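Long-range contacts in glycosyl hydrolases family 31 family protein (Aspergillus niger, PDB 6DRU), which catalyses the hydrolytic release of alpha-xylose from the non-reducing terminal glucose of xyloglucan oligosaccharides: residues V499-L503 / T639-Y643; G511-A517 / W547-F553; I613-L617 / Q642-G646. One frame throughout, in Å; residues are numbered along the deposited sequence.

The three contacts lie round the junction of the catalytic TIM barrel and the C-terminal beta domain: interaction 1 bridges the two, interaction 2 lies within the barrel and interaction 3 within the C-terminal domain. Interactions 1 and 3 share Q642 and Y643, and their centres lie about 8 Å apart. Interaction 2 lies about 12 Å from each of the others, centre to centre. Y643 connects all three, its OH forming a probable hydrogen bond of 2.9 Å with W547 NE1. Interaction 2 is closest to catalysis: the side chain of V515 is about 11 Å from the bound xylose and about 11 Å from that of the proton donor D487.

Interaction 1. Residues V499-L503 / T639-Y643; sequences VASGL and TTQQY. With NAG (2-acetamido-2-deoxy-beta-D-glucopyranose), chain E.
L503 and Y643 cross at about a right angle where barrel helix 492-508, in the outer helical layer of the TIM barrel, meets the turn that leads from helix 637-640 into strand 643-645 of the C-terminal domain. The leucine's CD2 comes to 3.6 Å from Y643 CB, beside the root of the ring, while its other branch, CD1, lies 3.6 Å from the backbone oxygen of T639. A forked, flexible leucine suits this place because its two methyls serve two different surfaces. One helical turn earlier, V499 CG1 stands anti to the backbone N (chi1 -175°), which carries it toward the turn; it touches both Q641 CA (3.8 Å) and Y643 CD1 (3.9 Å). L503 and V499 thus both pack against the tyrosine, with methyls that approach its ring obliquely. Between them along the helix, the small A500 permits close approach: its CB is 4.2 Å from T640 CB. The backbones are near too, with A500 CA and T640 CA 4.9 Å apart.

The polar groups of the turn are directed elsewhere. The hydroxyl of T640 bonds to the carbonyl of S636, and that of T639 to those of L631 and S636. Q641, the first residue to leave helical geometry, starts off away from the barrel helix, and its extended chain runs on toward a glycan carried by the protein itself. Its OE1 accepts hydrogen bonds from N637 ND2 and H158 NE2, which helps fix the amide's rotation, and its NE2 gives a weak, bent hydrogen bond (139°) to the acetamido oxygen O7 of NAG, 3.3 Å away.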
loop_
_atom_site.group_PDB
_atom_site.type_symbol
_atom_site.label_atom_id
_atom_site.label_comp_id
_atom_site.label_asym_id
_atom_site.label_seq_id
_atom_site.Cartn_x
_atom_site.Cartn_y
_atom_site.Cartn_z
ATOM N N VAL A 499 18.246 34.744 -14.040
ATOM C CA VAL A 499 18.854 35.518 -12.961
ATOM C C VAL A 499 18.233 35.142 -11.621
ATOM O O VAL A 499 18.940 34.879 -10.641
ATOM C CB VAL A 499 18.723 37.026 -13.238
ATOM C CG1 VAL A 499 19.460 37.825 -12.174
ATOM C CG2 VAL A 499 19.246 37.355 -14.624
ATOM N N ALA A 500 16.898 35.110 -11.562
ATOM C CA ALA A 500 16.218 34.803 -10.308
ATOM C C ALA A 500 16.518 33.387 -9.832
ATOM O O ALA A 500 16.528 33.131 -8.622
ATOM C CB ALA A 500 14.711 35.003 -10.466
ATOM N N SER A 501 16.764 32.458 -10.760
ATOM C CA SER A 501 17.121 31.097 -10.372
ATOM C C SER A 501 18.470 31.061 -9.662
ATOM O O SER A 501 18.628 30.369 -8.649
ATOM C CB SER A 501 17.131 30.184 -11.598
ATOM O OG SER A 501 17.265 28.823 -11.225
ATOM N N GLY A 502 19.457 31.794 -10.182
ATOM C CA GLY A 502 20.752 31.844 -9.527
ATOM C C GLY A 502 20.723 32.579 -8.203
ATOM O O GLY A 502 21.527 32.291 -7.312
ATOM N N LEU A 503 19.809 33.540 -8.055
ATOM C CA LEU A 503 19.673 34.232 -6.778
ATOM C C LEU A 503 19.025 33.332 -5.734
ATOM O O LEU A 503 19.371 33.396 -4.549
ATOM C CB LEU A 503 18.872 35.520 -6.960
ATOM C CG LEU A 503 19.529 36.533 -7.899
ATOM C CD1 LEU A 503 18.636 37.746 -8.110
ATOM C CD2 LEU A 503 20.890 36.937 -7.357
ATOM N N THR A 639 14.647 43.518 -8.601
ATOM C CA THR A 639 15.224 42.590 -7.640
ATOM C C THR A 639 15.370 41.171 -8.171
ATOM O O THR A 639 16.230 40.435 -7.678
ATOM C CB THR A 639 14.383 42.555 -6.355
ATOM O OG1 THR A 639 13.011 42.307 -6.686
ATOM C CG2 THR A 639 14.488 43.879 -5.623
ATOM N N THR A 640 14.568 40.773 -9.156
ATOM C CA THR A 640 14.697 39.456 -9.764
ATOM C C THR A 640 15.670 39.431 -10.935
ATOM O O THR A 640 16.031 38.341 -11.396
ATOM C CB THR A 640 13.327 38.942 -10.232
ATOM O OG1 THR A 640 12.851 39.748 -11.317
ATOM C CG2 THR A 640 12.323 38.984 -9.090
ATOM N N GLN A 641 16.103 40.597 -11.428
ATOM C CA GLN A 641 17.013 40.665 -12.567
ATOM C C GLN A 641 18.226 41.556 -12.310
ATOM O O GLN A 641 19.010 41.791 -13.236
ATOM C CB GLN A 641 16.271 41.147 -13.820
ATOM C CG GLN A 641 15.065 40.293 -14.192
ATOM C CD GLN A 641 14.353 40.795 -15.434
ATOM O OE1 GLN A 641 13.163 40.545 -15.626
ATOM N NE2 GLN A 641 15.083 41.505 -16.287
ATOM N N GLN A 642 18.399 42.060 -11.090
ATOM C CA GLN A 642 19.613 42.752 -10.683
ATOM C C GLN A 642 20.204 42.051 -9.469
ATOM O O GLN A 642 19.487 41.405 -8.698
ATOM C CB GLN A 642 19.355 44.225 -10.337
ATOM C CG GLN A 642 18.637 45.033 -11.402
ATOM C CD GLN A 642 18.459 46.486 -10.995
ATOM O OE1 GLN A 642 17.828 47.272 -11.703
ATOM N NE2 GLN A 642 19.023 46.851 -9.849
ATOM N N TYR A 643 21.517 42.186 -9.296
ATOM C CA TYR A 643 22.184 41.540 -8.176
ATOM C C TYR A 643 23.564 42.150 -7.996
ATOM O O TYR A 643 24.105 42.791 -8.900
ATOM C CB TYR A 643 22.305 40.028 -8.387
ATOM C CG TYR A 643 23.172 39.637 -9.562
ATOM C CD1 TYR A 643 22.654 39.598 -10.850
ATOM C CD2 TYR A 643 24.509 39.300 -9.380
ATOM C CE1 TYR A 643 23.443 39.239 -11.925
ATOM C CE2 TYR A 643 25.305 38.940 -10.449
ATOM C CZ TYR A 643 24.767 38.911 -11.719
ATOM O OH TYR A 643 25.555 38.552 -12.790
HETATM C C1 NAG E . 9.935 41.585 -15.894
HETATM C C2 NAG E . 10.148 41.254 -17.358
HETATM C C3 NAG E . 8.930 40.711 -18.007
HETATM C C4 NAG E . 8.342 39.592 -17.180
HETATM C C5 NAG E . 8.102 40.090 -15.773
HETATM C C6 NAG E . 7.500 38.982 -14.934
HETATM C C7 NAG E . 11.871 42.487 -18.610
HETATM C C8 NAG E . 12.322 43.731 -19.342
HETATM N N2 NAG E . 10.571 42.423 -18.046
HETATM O O3 NAG E . 9.256 40.268 -19.304
HETATM O O4 NAG E . 7.127 39.163 -17.746
HETATM O O5 NAG E . 9.334 40.499 -15.230
HETATM O O6 NAG E . 8.299 38.752 -13.795
HETATM O O7 NAG E . 12.626 41.542 -18.504
#

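Interaction 2. Residues G511-A517 / W547-F553; sequences GWWTVDA and WTTFLPF
W512 and F553 meet obliquely, their planes 59° apart: F553 CZ rests 3.7 Å above one face of the indole, toward its rim, while the CB of W512 lies at the edge of the phenylalanine ring, 3.5 Å from F553 CE2. F603 packs edge-to-face on both rings. A second aromatic group forms further along. W513 offers its edge, with L551 CD2 in the ring plane at 3.8 Å from W513 CZ3, and W547 CH2 is near the same edge, 4.1 Å from W513 CH2; the two tryptophan side chains cross at about a right angle. One face of the W547 indole carries L551 CD1 over its centre. L551 therefore divides its methyls between two tryptophans, something a branched aliphatic chain does well.

V515 completes this group. With chi1 at -74°, CG1 is anti to the carbonyl carbon, and CG2, left between the backbone N and that carbon, meets L551 CD1 at 3.5 Å, with W547 CZ3 slightly farther off. T514 and F553 also cross at about a right angle, T514 CB lying 4.0 Å from F553 CB. Small groups meet at the end of the contact, where A517 CB touches T548 CG2 at 3.6 Å. P552, compact and without an N-H, lays its ring along the carbonyls of G511 and W513.

Strand 513-514 bonds through its backbone to I483 of the parallel strand 481-484. The chain then returns through helix 535-548 to strand 554-555, which pairs in parallel with strand 252-254, so the contact belongs to the last beta-alpha-beta crossover that closes the eight-stranded TIM barrel of this GH31 enzyme.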
loop_
_atom_site.group_PDB
_atom_site.type_symbol
_atom_site.label_atom_id
_atom_site.label_comp_id
_atom_site.label_asym_id
_atom_site.label_seq_id
_atom_site.Cartn_x
_atom_site.Cartn_y
_atom_site.Cartn_z
ATOM N N GLY A 511 27.020 28.531 -4.221
ATOM C CA GLY A 511 27.716 29.659 -4.808
ATOM C C GLY A 511 28.215 29.382 -6.210
ATOM O O GLY A 511 28.206 30.272 -7.066
ATOM N N TRP A 512 28.651 28.147 -6.460
ATOM C CA TRP A 512 29.187 27.759 -7.765
ATOM C C TRP A 512 28.015 27.488 -8.707
ATOM O O TRP A 512 27.585 26.351 -8.915
ATOM C CB TRP A 512 30.096 26.542 -7.638
ATOM C CG TRP A 512 31.281 26.720 -6.718
ATOM C CD1 TRP A 512 31.418 27.632 -5.707
ATOM C CD2 TRP A 512 32.497 25.959 -6.736
ATOM N NE1 TRP A 512 32.639 27.481 -5.095
ATOM C CE2 TRP A 512 33.321 26.463 -5.708
ATOM C CE3 TRP A 512 32.968 24.901 -7.520
ATOM C CZ2 TRP A 512 34.588 25.944 -5.445
ATOM C CZ3 TRP A 512 34.226 24.388 -7.257
ATOM C CH2 TRP A 512 35.020 24.910 -6.228
ATOM N N TRP A 513 27.498 28.565 -9.296
ATOM C CA TRP A 513 26.328 28.505 -10.161
ATOM C C TRP A 513 26.630 29.211 -11.477
ATOM O O TRP A 513 27.400 30.173 -11.520
ATOM C CB TRP A 513 25.111 29.142 -9.483
ATOM C CG TRP A 513 23.857 29.082 -10.293
ATOM C CD1 TRP A 513 22.946 28.068 -10.321
ATOM C CD2 TRP A 513 23.372 30.082 -11.194
ATOM N NE1 TRP A 513 21.920 28.376 -11.183
ATOM C CE2 TRP A 513 22.161 29.607 -11.733
ATOM C CE3 TRP A 513 23.847 31.333 -11.598
ATOM C CZ2 TRP A 513 21.417 30.340 -12.653
ATOM C CZ3 TRP A 513 23.108 32.059 -12.511
ATOM C CH2 TRP A 513 21.905 31.563 -13.025
ATOM N N THR A 514 26.015 28.722 -12.551
ATOM C CA THR A 514 26.259 29.261 -13.884
ATOM C C THR A 514 25.103 28.869 -14.799
ATOM O O THR A 514 24.153 28.203 -14.380
ATOM C CB THR A 514 27.609 28.775 -14.419
ATOM O OG1 THR A 514 27.695 29.029 -15.827
ATOM C CG2 THR A 514 27.793 27.293 -14.127
ATOM N N VAL A 515 25.192 29.294 -16.063
ATOM C CA VAL A 515 24.164 29.048 -17.069
ATOM C C VAL A 515 24.837 28.616 -18.367
ATOM O O VAL A 515 26.066 28.558 -18.470
ATOM C CB VAL A 515 23.287 30.290 -17.331
ATOM C CG1 VAL A 515 22.328 30.528 -16.192
ATOM C CG2 VAL A 515 24.157 31.512 -17.582
ATOM N N ASP A 516 24.011 28.326 -19.371
ATOM C CA ASP A 516 24.465 28.148 -20.746
ATOM C C ASP A 516 24.346 29.490 -21.460
ATOM O O ASP A 516 23.236 29.990 -21.671
ATOM C CB ASP A 516 23.643 27.077 -21.460
ATOM C CG ASP A 516 23.966 25.679 -20.981
ATOM O OD1 ASP A 516 23.319 24.726 -21.466
ATOM O OD2 ASP A 516 24.831 25.538 -20.091
ATOM N N ALA A 517 25.486 30.073 -21.828
ATOM C CA ALA A 517 25.483 31.356 -22.518
ATOM C C ALA A 517 24.762 31.245 -23.855
ATOM O O ALA A 517 25.223 30.548 -24.764
ATOM C CB ALA A 517 26.911 31.864 -22.723
ATOM N N TRP A 547 26.600 38.727 -19.959
ATOM C CA TRP A 547 26.158 38.496 -18.588
ATOM C C TRP A 547 26.993 37.419 -17.908
ATOM O O TRP A 547 27.304 37.528 -16.716
ATOM C CB TRP A 547 24.679 38.117 -18.571
ATOM C CG TRP A 547 24.180 37.732 -17.212
ATOM C CD1 TRP A 547 24.451 38.359 -16.031
ATOM C CD2 TRP A 547 23.330 36.624 -16.892
ATOM N NE1 TRP A 547 23.819 37.714 -14.995
ATOM C CE2 TRP A 547 23.125 36.645 -15.498
ATOM C CE3 TRP A 547 22.723 35.619 -17.649
ATOM C CZ2 TRP A 547 22.338 35.699 -14.847
ATOM C CZ3 TRP A 547 21.941 34.681 -17.001
ATOM C CH2 TRP A 547 21.755 34.728 -15.614
ATOM N N THR A 548 27.366 36.371 -18.648
ATOM C CA THR A 548 28.133 35.281 -18.056
ATOM C C THR A 548 29.500 35.739 -17.564
ATOM O O THR A 548 30.115 35.041 -16.751
ATOM C CB THR A 548 28.298 34.144 -19.064
ATOM O OG1 THR A 548 29.133 34.579 -20.145
ATOM C CG2 THR A 548 26.944 33.728 -19.613
ATOM N N THR A 549 29.988 36.888 -18.038
ATOM C CA THR A 549 31.221 37.447 -17.492
ATOM C C THR A 549 31.080 37.755 -16.008
ATOM O O THR A 549 32.044 37.614 -15.249
ATOM C CB THR A 549 31.612 38.713 -18.256
ATOM O OG1 THR A 549 31.465 38.491 -19.665
ATOM C CG2 THR A 549 33.058 39.094 -17.954
ATOM N N PHE A 550 29.888 38.166 -15.580
ATOM C CA PHE A 550 29.652 38.530 -14.190
ATOM C C PHE A 550 28.805 37.469 -13.497
ATOM O O PHE A 550 27.797 37.780 -12.854
ATOM C CB PHE A 550 28.999 39.910 -14.117
ATOM C CG PHE A 550 29.783 40.978 -14.824
ATOM C CD1 PHE A 550 30.770 41.684 -14.157
ATOM C CD2 PHE A 550 29.547 41.263 -16.160
ATOM C CE1 PHE A 550 31.500 42.659 -14.805
ATOM C CE2 PHE A 550 30.273 42.238 -16.813
ATOM C CZ PHE A 550 31.252 42.938 -16.135
ATOM N N LEU A 551 29.215 36.216 -13.629
ATOM C CA LEU A 551 28.620 35.062 -12.976
ATOM C C LEU A 551 29.730 34.256 -12.324
ATOM O O LEU A 551 30.905 34.412 -12.673
ATOM C CB LEU A 551 27.853 34.183 -13.974
ATOM C CG LEU A 551 26.494 34.699 -14.436
ATOM C CD1 LEU A 551 25.902 33.774 -15.484
ATOM C CD2 LEU A 551 25.557 34.835 -13.247
ATOM N N PRO A 552 29.397 33.406 -11.345
ATOM C CA PRO A 552 30.447 32.629 -10.667
ATOM C C PRO A 552 31.337 31.850 -11.616
ATOM O O PRO A 552 32.537 31.707 -11.351
ATOM C CB PRO A 552 29.645 31.703 -9.746
ATOM C CG PRO A 552 28.424 32.492 -9.426
ATOM C CD PRO A 552 28.083 33.228 -10.697
ATOM N N PHE A 553 30.791 31.354 -12.724
ATOM C CA PHE A 553 31.580 30.693 -13.752
ATOM C C PHE A 553 31.081 31.136 -15.117
ATOM O O PHE A 553 29.875 31.126 -15.372
ATOM C CB PHE A 553 31.507 29.165 -13.623
ATOM C CG PHE A 553 32.190 28.630 -12.397
ATOM C CD1 PHE A 553 33.544 28.334 -12.415
ATOM C CD2 PHE A 553 31.481 28.428 -11.223
ATOM C CE1 PHE A 553 34.179 27.846 -11.286
ATOM C CE2 PHE A 553 32.110 27.941 -10.093
ATOM C CZ PHE A 553 33.460 27.649 -10.125
#

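Interaction 3. Residues I613-L617 / Q642-G646; sequences IMRPL and QYMFG
M614 lies across Y643, its terminal methyl CE over the centre of the phenol ring, 4.1 Å from the centroid and 6° off the normal: a CH-pi contact within a Met-aromatic pair. With chi1 at 57°, CG sits between the backbone N and carbonyl carbon, and the bend at chi3 brings CE over the ring; M614 CB adds a contact of 3.7 Å to Y643 CD2. An unbranched, flexible methionine is well suited to following a flat face. Beside it, I613 and F645 point the same way, with I613 CG2 4.0 Å from F645 CE1. Farther out, L617 CD2 packs 4.3 Å from M644 CG.

Strand 614-615 is an edge strand of the antiparallel sheet of the C-terminal domain. M614 and F645 form a non-hydrogen-bonded pair; R615 and M644 form a hydrogen-bonded one, through R615 N to M644 O (2.7 Å) and M644 N to R615 O (2.8 Å). G646, whose positive phi favours glycine, gives a nearly straight bond (165°) from its N to I613 O.

On the sheet face opposite M614, the aliphatic part of R615 passes M644, with the two CB atoms 3.9 Å apart. Its guanidinium makes salt bridges through NH2 to D229 and through NE to D620.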
loop_
_atom_site.group_PDB
_atom_site.type_symbol
_atom_site.label_atom_id
_atom_site.label_comp_id
_atom_site.label_asym_id
_atom_site.label_seq_id
_atom_site.Cartn_x
_atom_site.Cartn_y
_atom_site.Cartn_z
ATOM N N ILE A 613 28.265 34.774 -3.373
ATOM C CA ILE A 613 29.017 35.351 -4.480
ATOM C C ILE A 613 28.122 36.297 -5.269
ATOM O O ILE A 613 28.327 37.515 -5.245
ATOM C CB ILE A 613 29.614 34.252 -5.375
ATOM C CG1 ILE A 613 30.559 33.375 -4.551
ATOM C CG2 ILE A 613 30.345 34.864 -6.555
ATOM C CD1 ILE A 613 31.170 32.241 -5.325
ATOM N N MET A 614 27.125 35.764 -5.970
ATOM C CA MET A 614 26.117 36.619 -6.583
ATOM C C MET A 614 24.985 36.817 -5.584
ATOM O O MET A 614 24.446 35.850 -5.038
ATOM C CB MET A 614 25.613 36.051 -7.914
ATOM C CG MET A 614 25.015 34.663 -7.889
ATOM S SD MET A 614 24.591 34.141 -9.569
ATOM C CE MET A 614 23.288 35.298 -9.983
ATOM N N ARG A 615 24.639 38.079 -5.342
ATOM C CA ARG A 615 23.916 38.475 -4.140
ATOM C C ARG A 615 22.612 39.174 -4.492
ATOM O O ARG A 615 22.639 40.237 -5.135
ATOM C CB ARG A 615 24.798 39.393 -3.287
ATOM C CG ARG A 615 26.136 38.774 -2.910
ATOM C CD ARG A 615 27.072 39.779 -2.257
ATOM N NE ARG A 615 26.551 40.289 -0.993
ATOM C CZ ARG A 615 26.588 39.623 0.156
ATOM N NH1 ARG A 615 27.122 38.410 0.206
ATOM N NH2 ARG A 615 26.090 40.170 1.256
ATOM N N PRO A 616 21.462 38.629 -4.102
ATOM C CA PRO A 616 20.212 39.382 -4.241
ATOM C C PRO A 616 20.259 40.656 -3.411
ATOM O O PRO A 616 20.959 40.740 -2.399
ATOM C CB PRO A 616 19.148 38.406 -3.724
ATOM C CG PRO A 616 19.903 37.407 -2.905
ATOM C CD PRO A 616 21.240 37.281 -3.558
ATOM N N LEU A 617 19.495 41.656 -3.854
ATOM C CA LEU A 617 19.632 43.004 -3.310
ATOM C C LEU A 617 19.233 43.104 -1.842
ATOM O O LEU A 617 19.669 44.040 -1.165
ATOM C CB LEU A 617 18.804 43.993 -4.134
ATOM C CG LEU A 617 19.254 44.181 -5.584
ATOM C CD1 LEU A 617 18.419 45.247 -6.276
ATOM C CD2 LEU A 617 20.735 44.526 -5.648
ATOM N N GLN A 642 18.399 42.060 -11.090
ATOM C CA GLN A 642 19.613 42.752 -10.683
ATOM C C GLN A 642 20.204 42.051 -9.469
ATOM O O GLN A 642 19.487 41.405 -8.698
ATOM C CB GLN A 642 19.355 44.225 -10.337
ATOM C CG GLN A 642 18.637 45.033 -11.402
ATOM C CD GLN A 642 18.459 46.486 -10.995
ATOM O OE1 GLN A 642 17.828 47.272 -11.703
ATOM N NE2 GLN A 642 19.023 46.851 -9.849
ATOM N N TYR A 643 21.517 42.186 -9.296
ATOM C CA TYR A 643 22.184 41.540 -8.176
ATOM C C TYR A 643 23.564 42.150 -7.996
ATOM O O TYR A 643 24.105 42.791 -8.900
ATOM C CB TYR A 643 22.305 40.028 -8.387
ATOM C CG TYR A 643 23.172 39.637 -9.562
ATOM C CD1 TYR A 643 22.654 39.598 -10.850
ATOM C CD2 TYR A 643 24.509 39.300 -9.380
ATOM C CE1 TYR A 643 23.443 39.239 -11.925
ATOM C CE2 TYR A 643 25.305 38.940 -10.449
ATOM C CZ TYR A 643 24.767 38.911 -11.719
ATOM O OH TYR A 643 25.555 38.552 -12.790
ATOM N N MET A 644 24.124 41.935 -6.811
ATOM C CA MET A 644 25.498 42.318 -6.520
ATOM C C MET A 644 26.402 41.123 -6.797
ATOM O O MET A 644 26.291 40.088 -6.129
ATOM C CB MET A 644 25.635 42.784 -5.070
ATOM C CG MET A 644 24.949 44.115 -4.774
ATOM S SD MET A 644 25.793 45.563 -5.446
ATOM C CE MET A 644 27.314 45.554 -4.500
ATOM N N PHE A 645 27.286 41.259 -7.781
ATOM C CA PHE A 645 28.290 40.237 -8.069
ATOM C C PHE A 645 29.533 40.576 -7.259
ATOM O O PHE A 645 30.343 41.415 -7.659
ATOM C CB PHE A 645 28.587 40.171 -9.562
ATOM C CG PHE A 645 29.500 39.046 -9.943
ATOM C CD1 PHE A 645 29.133 37.733 -9.709
ATOM C CD2 PHE A 645 30.724 39.300 -10.536
ATOM C CE1 PHE A 645 29.972 36.694 -10.057
ATOM C CE2 PHE A 645 31.566 38.263 -10.888
ATOM C CZ PHE A 645 31.188 36.959 -10.649
ATOM N N GLY A 646 29.683 39.920 -6.114
ATOM C CA GLY A 646 30.679 40.304 -5.147
ATOM C C GLY A 646 30.222 41.524 -4.374
ATOM O O GLY A 646 29.080 41.977 -4.508
#